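Local coordinates for protein DNA polymerase sliding clamp B (Sulfolobus tokodaii, PDB 3AIZ) that serves as a subunit of a toroidal sliding clamp that encircles DNA and tethers the DNA polymerase catalytic subunit and other proteins to it during high-speed replication, at residues Leu132-Thr138 and Asn217-Gly223; Ile35-Tyr39 and Ile122-Thr126; Ile146-Leu150 and Tyr177-Leu181; Tyr6-Asp11 and Thr234-Gly238. Residue numbers count along the deposited sequence, not the author numbering.

Three of the contacts belong to the beta sheet that runs through both halves of this clamp subunit. Contact 1 pairs two strands of the C-terminal half, and contact 3 sets the helix that follows strand 134-138 against strand 175-183; their centres are 16 Å apart and their nearest atoms about 4 Å. Contact 2 lies in the N-terminal half, 32 Å from contact 3 between centres and on the opposite side of the chain's centre. Contact 4 joins the two halves, its centre 19 Å from that of contact 2 and 22 Å from that of contact 1. Among the four, contact 3 alone touches another chain, a subunit of sliding clamp C.

Contact 1: residues Leu132-Thr138 and Asn217-Gly223; sequences LSVTFTT and NVTVGFG
Strands 134-138 and 218-223 run antiparallel, their axes 4.7 Å apart at an angle of 163°. Three hydrogen-bonded pairs fix the register. Val134 N to Phe222 O (2.9 Å) is answered by Phe222 N to Val134 O (2.8 Å), Phe136 N to Val220 O (2.9 Å) by Val220 N to Phe136 O (2.8 Å), and Thr138 N to Val218 O (3.0 Å) by Val218 N to Thr138 O (2.8 Å). Thr135-Gly221 and Thr137-Thr219 are the non-hydrogen-bonded pairs between them. Ser133 and Val134 both face Phe222, a classic beta bulge, with Ser133 at phi/psi -60/-38. The ladder belongs to the C-terminal half of the PCNA fold, where strand 186-192 flanks 134-138 and strand 226-233 flanks 218-223. Both phenylalanines take chi1 p, which lays each ring over the valine opposite. Val220 CB sits 3.7 Å from the Phe136 ring centroid and Val134 CB 4.1 Å from that of Phe222, each over a ring face (CH-pi). The rings meet at their edges, Phe136 CE1 to Phe222 CE2 4.1 Å, and Leu143 of helix 140-150 packs on Val220, Val218 and Thr138. On the other face, Gly221 forms a hollow filled by Leu132, whose CG lies 3.7 Å from Gly221 C; a CB on Gly221 would clash with Leu132 CD2. Thr135 CG2 closes on Gly221 CA at 3.9 Å.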
loop_
_atom_site.group_PDB
_atom_site.type_symbol
_atom_site.label_atom_id
_atom_site.label_comp_id
_atom_site.label_asym_id
_atom_site.label_seq_id
_atom_site.Cartn_x
_atom_site.Cartn_y
_atom_site.Cartn_z
ATOM N N LEU A 132 40.890 -32.101 2.100
ATOM C CA LEU A 132 40.718 -30.709 2.493
ATOM C C LEU A 132 41.708 -30.338 3.592
ATOM O O LEU A 132 41.460 -30.580 4.774
ATOM C CB LEU A 132 39.282 -30.455 2.954
ATOM C CG LEU A 132 38.269 -30.024 1.889
ATOM C CD1 LEU A 132 38.634 -30.568 0.517
ATOM C CD2 LEU A 132 36.871 -30.473 2.283
ATOM N N SER A 133 42.833 -29.752 3.192
ATOM C CA SER A 133 43.872 -29.356 4.133
ATOM C C SER A 133 43.331 -28.354 5.145
ATOM O O SER A 133 43.689 -28.388 6.321
ATOM C CB SER A 133 45.056 -28.739 3.387
ATOM O OG SER A 133 45.487 -29.572 2.325
ATOM N N VAL A 134 42.465 -27.464 4.676
ATOM C CA VAL A 134 41.924 -26.405 5.517
ATOM C C VAL A 134 40.401 -26.434 5.551
ATOM O O VAL A 134 39.749 -26.445 4.507
ATOM C CB VAL A 134 42.376 -25.016 5.029
ATOM C CG1 VAL A 134 41.751 -23.925 5.882
ATOM C CG2 VAL A 134 43.892 -24.915 5.048
ATOM N N THR A 135 39.842 -26.449 6.755
ATOM C CA THR A 135 38.399 -26.348 6.933
ATOM C C THR A 135 38.079 -25.342 8.031
ATOM O O THR A 135 38.750 -25.300 9.060
ATOM C CB THR A 135 37.762 -27.708 7.296
ATOM O OG1 THR A 135 38.340 -28.205 8.510
ATOM C CG2 THR A 135 37.980 -28.719 6.182
ATOM N N PHE A 136 37.060 -24.523 7.803
ATOM C CA PHE A 136 36.607 -23.591 8.824
ATOM C C PHE A 136 35.092 -23.440 8.794
ATOM O O PHE A 136 34.460 -23.645 7.759
ATOM C CB PHE A 136 37.295 -22.229 8.680
ATOM C CG PHE A 136 37.055 -21.555 7.357
ATOM C CD1 PHE A 136 37.933 -21.738 6.302
ATOM C CD2 PHE A 136 35.963 -20.724 7.174
ATOM C CE1 PHE A 136 37.720 -21.110 5.087
ATOM C CE2 PHE A 136 35.745 -20.094 5.962
ATOM C CZ PHE A 136 36.625 -20.287 4.919
ATOM N N THR A 137 34.516 -23.095 9.939
ATOM C CA THR A 137 33.074 -22.936 10.044
ATOM C C THR A 137 32.732 -21.512 10.457
ATOM O O THR A 137 33.403 -20.924 11.304
ATOM C CB THR A 137 32.473 -23.928 11.058
ATOM O OG1 THR A 137 32.974 -25.244 10.795
ATOM C CG2 THR A 137 30.954 -23.941 10.959
ATOM N N THR A 138 31.691 -20.957 9.849
ATOM C CA THR A 138 31.274 -19.595 10.151
ATOM C C THR A 138 29.823 -19.367 9.753
ATOM O O THR A 138 29.273 -20.104 8.936
ATOM C CB THR A 138 32.160 -18.565 9.426
ATOM O OG1 THR A 138 31.721 -17.242 9.755
ATOM C CG2 THR A 138 32.081 -18.759 7.922
ATOM N N ASN A 217 25.873 -22.055 10.234
ATOM C CA ASN A 217 27.078 -22.855 10.402
ATOM C C ASN A 217 27.578 -23.424 9.082
ATOM O O ASN A 217 27.509 -24.633 8.846
ATOM C CB ASN A 217 26.838 -23.975 11.413
ATOM C CG ASN A 217 26.483 -23.446 12.789
ATOM O OD1 ASN A 217 27.360 -23.197 13.617
ATOM N ND2 ASN A 217 25.190 -23.263 13.038
ATOM N N VAL A 218 28.081 -22.543 8.226
ATOM C CA VAL A 218 28.622 -22.942 6.937
ATOM C C VAL A 218 30.040 -23.479 7.097
ATOM O O VAL A 218 30.884 -22.842 7.725
ATOM C CB VAL A 218 28.645 -21.763 5.950
ATOM C CG1 VAL A 218 29.152 -22.218 4.592
ATOM C CG2 VAL A 218 27.261 -21.150 5.828
ATOM N N THR A 219 30.293 -24.656 6.535
ATOM C CA THR A 219 31.625 -25.247 6.571
ATOM C C THR A 219 32.320 -25.084 5.224
ATOM O O THR A 219 31.812 -25.528 4.195
ATOM C CB THR A 219 31.577 -26.741 6.944
ATOM O OG1 THR A 219 31.065 -26.888 8.274
ATOM C CG2 THR A 219 32.968 -27.354 6.878
ATOM N N VAL A 220 33.481 -24.439 5.239
ATOM C CA VAL A 220 34.257 -24.228 4.025
ATOM C C VAL A 220 35.561 -25.008 4.089
ATOM O O VAL A 220 36.320 -24.882 5.047
ATOM C CB VAL A 220 34.577 -22.738 3.811
ATOM C CG1 VAL A 220 35.431 -22.552 2.567
ATOM C CG2 VAL A 220 33.294 -21.928 3.712
ATOM N N GLY A 221 35.813 -25.819 3.068
ATOM C CA GLY A 221 37.032 -26.603 3.004
ATOM C C GLY A 221 37.762 -26.407 1.693
ATOM O O GLY A 221 37.139 -26.234 0.647
ATOM N N PHE A 222 39.090 -26.427 1.749
ATOM C CA PHE A 222 39.906 -26.321 0.546
ATOM C C PHE A 222 41.336 -26.763 0.829
ATOM O O PHE A 222 41.670 -27.128 1.955
ATOM C CB PHE A 222 39.891 -24.890 -0.002
ATOM C CG PHE A 222 40.671 -23.911 0.828
ATOM C CD1 PHE A 222 41.940 -23.512 0.440
ATOM C CD2 PHE A 222 40.137 -23.385 1.993
ATOM C CE1 PHE A 222 42.661 -22.608 1.200
ATOM C CE2 PHE A 222 40.854 -22.482 2.757
ATOM C CZ PHE A 222 42.118 -22.094 2.360
ATOM N N GLY A 223 42.173 -26.732 -0.200
ATOM C CA GLY A 223 43.569 -27.103 -0.066
ATOM C C GLY A 223 44.389 -26.507 -1.190
ATOM O O GLY A 223 43.885 -25.694 -1.963
#

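Contact 2: residues Ile35-Tyr39 and Ile122-Thr126; sequences IFSRY and IDQLT
Phe36 has Leu125 CD2 over one face of its ring, the closest approach being Phe36 CE2 to Leu125 CB, 3.8 Å, while the ring edge meets the backbone of Asp123, CE2 to Asp123 O 3.4 Å. Phe36 CZ also reaches Ile122 CG2 at 4.1 Å. The ring belongs to the extended strand 34-40, and its chi1 of 73° (p) turns it over the irregular segment 122-126. Two residues on, Arg38 projects from the same side of the strand, also with chi1 p; its CA lies 6.8 Å from Leu125 CA, the nearest such pair. Arg38 CG packs on Leu125 CD1 at 3.5 Å, so that Leu125 touches both side chains. Segment 122-126 lies in the interdomain connecting loop of the PCNA fold, between strands 109-120 and 134-138. Asn29 holds it too, its OD1 accepting from Asp123 N. Around the guanidinium, Thr126 CB lies over one face, Asp123 OD2 makes a salt bridge with Arg38 NE at 3.4 Å, and Gln124 O accepts weak hydrogen bonds from Arg38 NE (3.1 Å) and NH2 (3.0 Å). With both N-H...O angles near 124°, the linker is held at this end by charge attraction and bent polar contacts, beside an apolar patch around Phe36.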
loop_
_atom_site.group_PDB
_atom_site.type_symbol
_atom_site.label_atom_id
_atom_site.label_comp_id
_atom_site.label_asym_id
_atom_site.label_seq_id
_atom_site.Cartn_x
_atom_site.Cartn_y
_atom_site.Cartn_z
ATOM N N ILE A 35 17.799 -38.537 -0.153
ATOM C CA ILE A 35 17.224 -37.906 -1.327
ATOM C C ILE A 35 18.186 -36.802 -1.723
ATOM O O ILE A 35 18.649 -36.048 -0.869
ATOM C CB ILE A 35 15.855 -37.281 -1.023
ATOM C CG1 ILE A 35 14.887 -38.341 -0.495
ATOM C CG2 ILE A 35 15.287 -36.607 -2.263
ATOM C CD1 ILE A 35 13.535 -37.785 -0.110
ATOM N N PHE A 36 18.508 -36.707 -3.007
ATOM C CA PHE A 36 19.461 -35.696 -3.439
ATOM C C PHE A 36 19.319 -35.321 -4.907
ATOM O O PHE A 36 18.795 -36.088 -5.712
ATOM C CB PHE A 36 20.893 -36.160 -3.167
ATOM C CG PHE A 36 21.363 -37.248 -4.089
ATOM C CD1 PHE A 36 21.264 -38.579 -3.721
ATOM C CD2 PHE A 36 21.908 -36.938 -5.325
ATOM C CE1 PHE A 36 21.699 -39.578 -4.568
ATOM C CE2 PHE A 36 22.344 -37.934 -6.175
ATOM C CZ PHE A 36 22.239 -39.255 -5.796
ATOM N N SER A 37 19.798 -34.129 -5.237
ATOM C CA SER A 37 19.837 -33.657 -6.610
ATOM C C SER A 37 21.163 -32.946 -6.838
ATOM O O SER A 37 21.583 -32.135 -6.015
ATOM C CB SER A 37 18.674 -32.703 -6.879
ATOM O OG SER A 37 18.680 -32.263 -8.225
ATOM N N ARG A 38 21.828 -33.259 -7.943
ATOM C CA ARG A 38 23.116 -32.642 -8.236
ATOM C C ARG A 38 23.271 -32.336 -9.719
ATOM O O ARG A 38 23.043 -33.193 -10.573
ATOM C CB ARG A 38 24.268 -33.528 -7.747
ATOM C CG ARG A 38 24.534 -34.765 -8.596
ATOM C CD ARG A 38 25.744 -34.566 -9.501
ATOM N NE ARG A 38 26.061 -35.767 -10.269
ATOM C CZ ARG A 38 27.131 -35.896 -11.048
ATOM N NH1 ARG A 38 27.994 -34.895 -11.163
ATOM N NH2 ARG A 38 27.342 -37.025 -11.711
ATOM N N TYR A 39 23.651 -31.100 -10.019
ATOM C CA TYR A 39 23.931 -30.705 -11.391
ATOM C C TYR A 39 25.206 -29.880 -11.446
ATOM O O TYR A 39 25.626 -29.291 -10.450
ATOM C CB TYR A 39 22.762 -29.920 -11.988
ATOM C CG TYR A 39 22.516 -28.593 -11.318
ATOM C CD1 TYR A 39 21.814 -28.518 -10.124
ATOM C CD2 TYR A 39 22.983 -27.412 -11.880
ATOM C CE1 TYR A 39 21.584 -27.306 -9.504
ATOM C CE2 TYR A 39 22.760 -26.194 -11.269
ATOM C CZ TYR A 39 22.058 -26.147 -10.080
ATOM O OH TYR A 39 21.829 -24.939 -9.462
ATOM N N ILE A 122 18.830 -43.270 -11.384
ATOM C CA ILE A 122 19.486 -42.336 -10.477
ATOM C C ILE A 122 20.784 -41.768 -11.041
ATOM O O ILE A 122 21.652 -42.509 -11.503
ATOM C CB ILE A 122 19.776 -42.981 -9.111
ATOM C CG1 ILE A 122 18.467 -43.304 -8.392
ATOM C CG2 ILE A 122 20.634 -42.061 -8.257
ATOM C CD1 ILE A 122 18.650 -43.678 -6.945
ATOM N N ASP A 123 20.903 -40.444 -11.003
ATOM C CA ASP A 123 22.133 -39.771 -11.393
ATOM C C ASP A 123 23.127 -39.830 -10.240
ATOM O O ASP A 123 22.995 -39.098 -9.258
ATOM C CB ASP A 123 21.849 -38.315 -11.766
ATOM C CG ASP A 123 23.106 -37.549 -12.130
ATOM O OD1 ASP A 123 24.051 -38.174 -12.659
ATOM O OD2 ASP A 123 23.148 -36.324 -11.890
ATOM N N GLN A 124 24.120 -40.707 -10.361
ATOM C CA GLN A 124 25.092 -40.931 -9.294
ATOM C C GLN A 124 25.766 -39.645 -8.817
ATOM O O GLN A 124 26.135 -38.786 -9.619
ATOM C CB GLN A 124 26.146 -41.948 -9.733
ATOM C CG GLN A 124 25.587 -43.335 -10.007
ATOM C CD GLN A 124 25.012 -43.991 -8.766
ATOM O OE1 GLN A 124 25.186 -43.495 -7.652
ATOM N NE2 GLN A 124 24.326 -45.114 -8.952
ATOM N N LEU A 125 25.921 -39.527 -7.501
ATOM C CA LEU A 125 26.539 -38.355 -6.893
ATOM C C LEU A 125 28.060 -38.479 -6.906
ATOM O O LEU A 125 28.636 -39.241 -6.127
ATOM C CB LEU A 125 26.035 -38.181 -5.458
ATOM C CG LEU A 125 26.421 -36.893 -4.733
ATOM C CD1 LEU A 125 26.022 -35.686 -5.561
ATOM C CD2 LEU A 125 25.774 -36.839 -3.355
ATOM N N THR A 126 28.707 -37.726 -7.790
ATOM C CA THR A 126 30.153 -37.815 -7.952
ATOM C C THR A 126 30.874 -36.581 -7.412
ATOM O O THR A 126 31.319 -35.727 -8.179
ATOM C CB THR A 126 30.539 -38.013 -9.431
ATOM O OG1 THR A 126 29.686 -39.000 -10.022
ATOM C CG2 THR A 126 31.992 -38.457 -9.552
#

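Contact 3: residues Ile146-Leu150 and Tyr177-Leu181; sequences IARDL and YKSLL
Helix 140-150 packs on strand 175-183 in the C-terminal half of the PCNA fold, beside the place where the sheet runs on into a subunit of sliding clamp C. The helical segment 146-150 and the strand segment 177-181 run nearly antiparallel, at 165°, with axes 9.9 Å apart. Tyr177 has the largest buried area, 92 Å²; its CA-to-CB bond points toward the helix, and chi1 t carries the ring in among the side chains of Ile146, Asp149 and Leu150. Leu150 CD2 touches Tyr177 CE2 at 3.8 Å, and Ile146 CG2 lies 4.0 Å from Tyr177 OH. Phe109 of the sliding clamp C subunit meets the same ring, with planes at about 50°. Ile146, second with 57 Å², is in the mt rotamer and stretches along the strand, its CD1 3.8 Å from Leu181 CD1 and 4.4 Å from Ser179 OG. Asp149 follows with 40 Å². Its OD1 makes a salt bridge with Arg148 NE at 3.1 Å, and its OD2 is hydrogen-bonded to Tyr105 OH of the sliding clamp C subunit. This helix-on-sheet contact thus contributes directly to the subunit interface. Ser179 OG gives a weak hydrogen bond to Tyr177 OH at 3.1 Å, while Asp149 OD2 lies 2.9 Å from Tyr177 OH.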
loop_
_atom_site.group_PDB
_atom_site.type_symbol
_atom_site.label_atom_id
_atom_site.label_comp_id
_atom_site.label_asym_id
_atom_site.label_seq_id
_atom_site.Cartn_x
_atom_site.Cartn_y
_atom_site.Cartn_z
ATOM N N ILE A 146 31.490 -10.889 2.849
ATOM C CA ILE A 146 32.707 -11.034 2.057
ATOM C C ILE A 146 32.391 -11.048 0.564
ATOM O O ILE A 146 33.168 -10.549 -0.250
ATOM C CB ILE A 146 33.474 -12.315 2.434
ATOM C CG1 ILE A 146 33.983 -12.223 3.874
ATOM C CG2 ILE A 146 34.630 -12.549 1.476
ATOM C CD1 ILE A 146 34.776 -13.429 4.318
ATOM N N ALA A 147 31.245 -11.619 0.208
ATOM C CA ALA A 147 30.809 -11.643 -1.181
ATOM C C ALA A 147 30.557 -10.223 -1.680
ATOM O O ALA A 147 30.913 -9.877 -2.805
ATOM C CB ALA A 147 29.560 -12.493 -1.333
ATOM N N ARG A 148 29.939 -9.408 -0.833
ATOM C CA ARG A 148 29.701 -8.006 -1.151
ATOM C C ARG A 148 31.024 -7.270 -1.347
ATOM O O ARG A 148 31.177 -6.481 -2.281
ATOM C CB ARG A 148 28.891 -7.339 -0.042
ATOM C CG ARG A 148 28.930 -5.822 -0.071
ATOM C CD ARG A 148 28.764 -5.262 1.327
ATOM N NE ARG A 148 29.766 -5.806 2.240
ATOM C CZ ARG A 148 29.695 -5.721 3.564
ATOM N NH1 ARG A 148 28.665 -5.114 4.138
ATOM N NH2 ARG A 148 30.652 -6.249 4.315
ATOM N N ASP A 149 31.977 -7.530 -0.459
ATOM C CA ASP A 149 33.304 -6.940 -0.570
ATOM C C ASP A 149 33.935 -7.303 -1.906
ATOM O O ASP A 149 34.405 -6.434 -2.639
ATOM C CB ASP A 149 34.202 -7.416 0.571
ATOM C CG ASP A 149 33.716 -6.955 1.929
ATOM O OD1 ASP A 149 32.801 -6.106 1.979
ATOM O OD2 ASP A 149 34.252 -7.441 2.946
ATOM N N LEU A 150 33.938 -8.595 -2.217
ATOM C CA LEU A 150 34.546 -9.090 -3.448
ATOM C C LEU A 150 33.874 -8.515 -4.692
ATOM O O LEU A 150 34.526 -8.299 -5.713
ATOM C CB LEU A 150 34.509 -10.620 -3.485
ATOM C CG LEU A 150 35.323 -11.320 -2.393
ATOM C CD1 LEU A 150 35.033 -12.813 -2.365
ATOM C CD2 LEU A 150 36.811 -11.057 -2.576
ATOM N N TYR A 177 41.886 -5.649 -2.131
ATOM C CA TYR A 177 41.058 -6.116 -1.026
ATOM C C TYR A 177 41.729 -7.282 -0.312
ATOM O O TYR A 177 42.302 -8.163 -0.951
ATOM C CB TYR A 177 39.674 -6.536 -1.521
ATOM C CG TYR A 177 38.839 -7.234 -0.469
ATOM C CD1 TYR A 177 38.163 -6.509 0.503
ATOM C CD2 TYR A 177 38.724 -8.616 -0.449
ATOM C CE1 TYR A 177 37.399 -7.140 1.464
ATOM C CE2 TYR A 177 37.961 -9.256 0.508
ATOM C CZ TYR A 177 37.300 -8.513 1.461
ATOM O OH TYR A 177 36.538 -9.147 2.417
ATOM N N LYS A 178 41.653 -7.281 1.014
ATOM C CA LYS A 178 42.235 -8.353 1.811
ATOM C C LYS A 178 41.559 -8.471 3.173
ATOM O O LYS A 178 41.755 -7.627 4.048
ATOM C CB LYS A 178 43.739 -8.136 1.988
ATOM C CG LYS A 178 44.434 -9.241 2.768
ATOM C CD LYS A 178 45.916 -8.948 2.943
ATOM C CE LYS A 178 46.613 -8.794 1.599
ATOM N NZ LYS A 178 48.052 -8.438 1.756
ATOM N N SER A 179 40.763 -9.521 3.346
ATOM C CA SER A 179 40.107 -9.782 4.622
ATOM C C SER A 179 40.799 -10.916 5.369
ATOM O O SER A 179 41.418 -11.787 4.758
ATOM C CB SER A 179 38.628 -10.114 4.415
ATOM O OG SER A 179 38.467 -11.230 3.558
ATOM N N LEU A 180 40.692 -10.896 6.693
ATOM C CA LEU A 180 41.323 -11.911 7.528
ATOM C C LEU A 180 40.303 -12.567 8.448
ATOM O O LEU A 180 39.608 -11.888 9.205
ATOM C CB LEU A 180 42.448 -11.295 8.360
ATOM C CG LEU A 180 43.522 -10.527 7.586
ATOM C CD1 LEU A 180 44.511 -9.876 8.541
ATOM C CD2 LEU A 180 44.238 -11.444 6.606
ATOM N N LEU A 181 40.220 -13.889 8.379
ATOM C CA LEU A 181 39.315 -14.638 9.238
ATOM C C LEU A 181 40.112 -15.461 10.242
ATOM O O LEU A 181 40.996 -16.230 9.867
ATOM C CB LEU A 181 38.410 -15.542 8.400
ATOM C CG LEU A 181 37.684 -14.855 7.242
ATOM C CD1 LEU A 181 36.743 -15.822 6.540
ATOM C CD2 LEU A 181 36.925 -13.634 7.732
#

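Contact 4: residues Tyr6-Asp11 and Thr234-Gly238; sequences YSSAKD and TDSGG
A type I beta turn from Thr234 to Gly237, in the loop joining strands 226-233 and 239-244, meets the N-capped start of helix 9-16, bringing the C-terminal half of the PCNA fold against the N-terminal half. CA atoms come nearest at Ser8-Ser236 (6.3 Å) and Asp11-Thr234 (6.5 Å). Hydrogen bonds between the segments form a chain: Gly238 N donates to Tyr6 OH (2.6 Å), Tyr6 OH to Ser236 OG (2.6 Å), and Ser236 OG to Asp11 OD2 (2.5 Å). Tyr6 chi1 t and Ser236 chi1 p bring the two hydroxyls together, and Asp11 chi1 m carries its carboxylate to the serine. Hydrogen bonds within each segment set the frame. At the N-cap, Ser8 OG accepts from Asp11 N at 3.1 Å; in the loop, Gly238 O accepts from Thr234 N (2.9 Å) and from Thr234 OG1 (2.7 Å). Van der Waals contact adds Ser8 CB to Ser236 OG at 3.4 Å and Asp11 CG to Thr234 CB at 3.9 Å. Steric limits account for the two glycines. Gly237 has phi/psi 112/-42, where a CB would jam against the preceding carbonyl oxygen, and at Gly238 a CB would fall just 2.6 Å from Tyr6 OH.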
loop_
_atom_site.group_PDB
_atom_site.type_symbol
_atom_site.label_atom_id
_atom_site.label_comp_id
_atom_site.label_asym_id
_atom_site.label_seq_id
_atom_site.Cartn_x
_atom_site.Cartn_y
_atom_site.Cartn_z
ATOM N N TYR A 6 9.690 -34.835 5.140
ATOM C CA TYR A 6 10.692 -33.916 5.663
ATOM C C TYR A 6 10.039 -32.953 6.653
ATOM O O TYR A 6 8.912 -32.506 6.439
ATOM C CB TYR A 6 11.358 -33.153 4.519
ATOM C CG TYR A 6 12.564 -32.355 4.946
ATOM C CD1 TYR A 6 13.799 -32.964 5.111
ATOM C CD2 TYR A 6 12.469 -30.992 5.183
ATOM C CE1 TYR A 6 14.906 -32.239 5.502
ATOM C CE2 TYR A 6 13.569 -30.258 5.574
ATOM C CZ TYR A 6 14.784 -30.886 5.732
ATOM O OH TYR A 6 15.880 -30.157 6.121
ATOM N N SER A 7 10.748 -32.632 7.730
ATOM C CA SER A 7 10.148 -31.918 8.858
ATOM C C SER A 7 10.076 -30.398 8.706
ATOM O O SER A 7 9.565 -29.714 9.589
ATOM C CB SER A 7 10.878 -32.264 10.159
ATOM O OG SER A 7 12.189 -31.728 10.164
ATOM N N SER A 8 10.581 -29.867 7.597
ATOM C CA SER A 8 10.585 -28.418 7.412
ATOM C C SER A 8 10.372 -27.976 5.966
ATOM O O SER A 8 11.265 -28.098 5.129
ATOM C CB SER A 8 11.879 -27.809 7.954
ATOM O OG SER A 8 11.911 -26.411 7.723
ATOM N N ALA A 9 9.184 -27.450 5.687
ATOM C CA ALA A 9 8.877 -26.912 4.371
ATOM C C ALA A 9 9.749 -25.699 4.076
ATOM O O ALA A 9 10.246 -25.536 2.963
ATOM C CB ALA A 9 7.404 -26.540 4.282
ATOM N N LYS A 10 9.934 -24.852 5.083
ATOM C CA LYS A 10 10.718 -23.634 4.925
ATOM C C LYS A 10 12.155 -23.945 4.519
ATOM O O LYS A 10 12.662 -23.401 3.538
ATOM C CB LYS A 10 10.702 -22.807 6.214
ATOM C CG LYS A 10 11.196 -21.379 6.037
ATOM C CD LYS A 10 11.291 -20.646 7.368
ATOM C CE LYS A 10 12.452 -21.163 8.206
ATOM N NZ LYS A 10 13.765 -20.911 7.547
ATOM N N ASP A 11 12.807 -24.821 5.277
ATOM C CA ASP A 11 14.188 -25.202 4.994
ATOM C C ASP A 11 14.332 -25.827 3.610
ATOM O O ASP A 11 15.280 -25.532 2.882
ATOM C CB ASP A 11 14.719 -26.149 6.072
ATOM C CG ASP A 11 14.938 -25.451 7.402
ATOM O OD1 ASP A 11 15.041 -24.206 7.408
ATOM O OD2 ASP A 11 15.012 -26.143 8.439
ATOM N N THR A 234 21.018 -27.045 7.304
ATOM C CA THR A 234 19.840 -26.412 7.879
ATOM C C THR A 234 19.548 -27.055 9.229
ATOM O O THR A 234 20.102 -28.102 9.555
ATOM C CB THR A 234 18.612 -26.546 6.962
ATOM O OG1 THR A 234 18.259 -27.927 6.826
ATOM C CG2 THR A 234 18.907 -25.963 5.589
ATOM N N ASP A 235 18.678 -26.428 10.013
ATOM C CA ASP A 235 18.366 -26.931 11.347
ATOM C C ASP A 235 17.490 -28.180 11.303
ATOM O O ASP A 235 17.166 -28.755 12.341
ATOM C CB ASP A 235 17.695 -25.844 12.192
ATOM C CG ASP A 235 18.647 -24.723 12.565
ATOM O OD1 ASP A 235 19.873 -24.897 12.390
ATOM O OD2 ASP A 235 18.172 -23.667 13.037
ATOM N N SER A 236 17.112 -28.601 10.101
ATOM C CA SER A 236 16.240 -29.760 9.944
ATOM C C SER A 236 16.912 -30.909 9.192
ATOM O O SER A 236 16.290 -31.942 8.939
ATOM C CB SER A 236 14.929 -29.360 9.261
ATOM O OG SER A 236 15.176 -28.650 8.061
ATOM N N GLY A 237 18.182 -30.725 8.839
ATOM C CA GLY A 237 18.949 -31.770 8.187
ATOM C C GLY A 237 19.303 -31.465 6.744
ATOM O O GLY A 237 20.425 -31.723 6.306
ATOM N N GLY A 238 18.342 -30.922 6.004
ATOM C CA GLY A 238 18.556 -30.554 4.615
ATOM C C GLY A 238 19.873 -29.828 4.432
ATOM O O GLY A 238 20.225 -28.950 5.220
#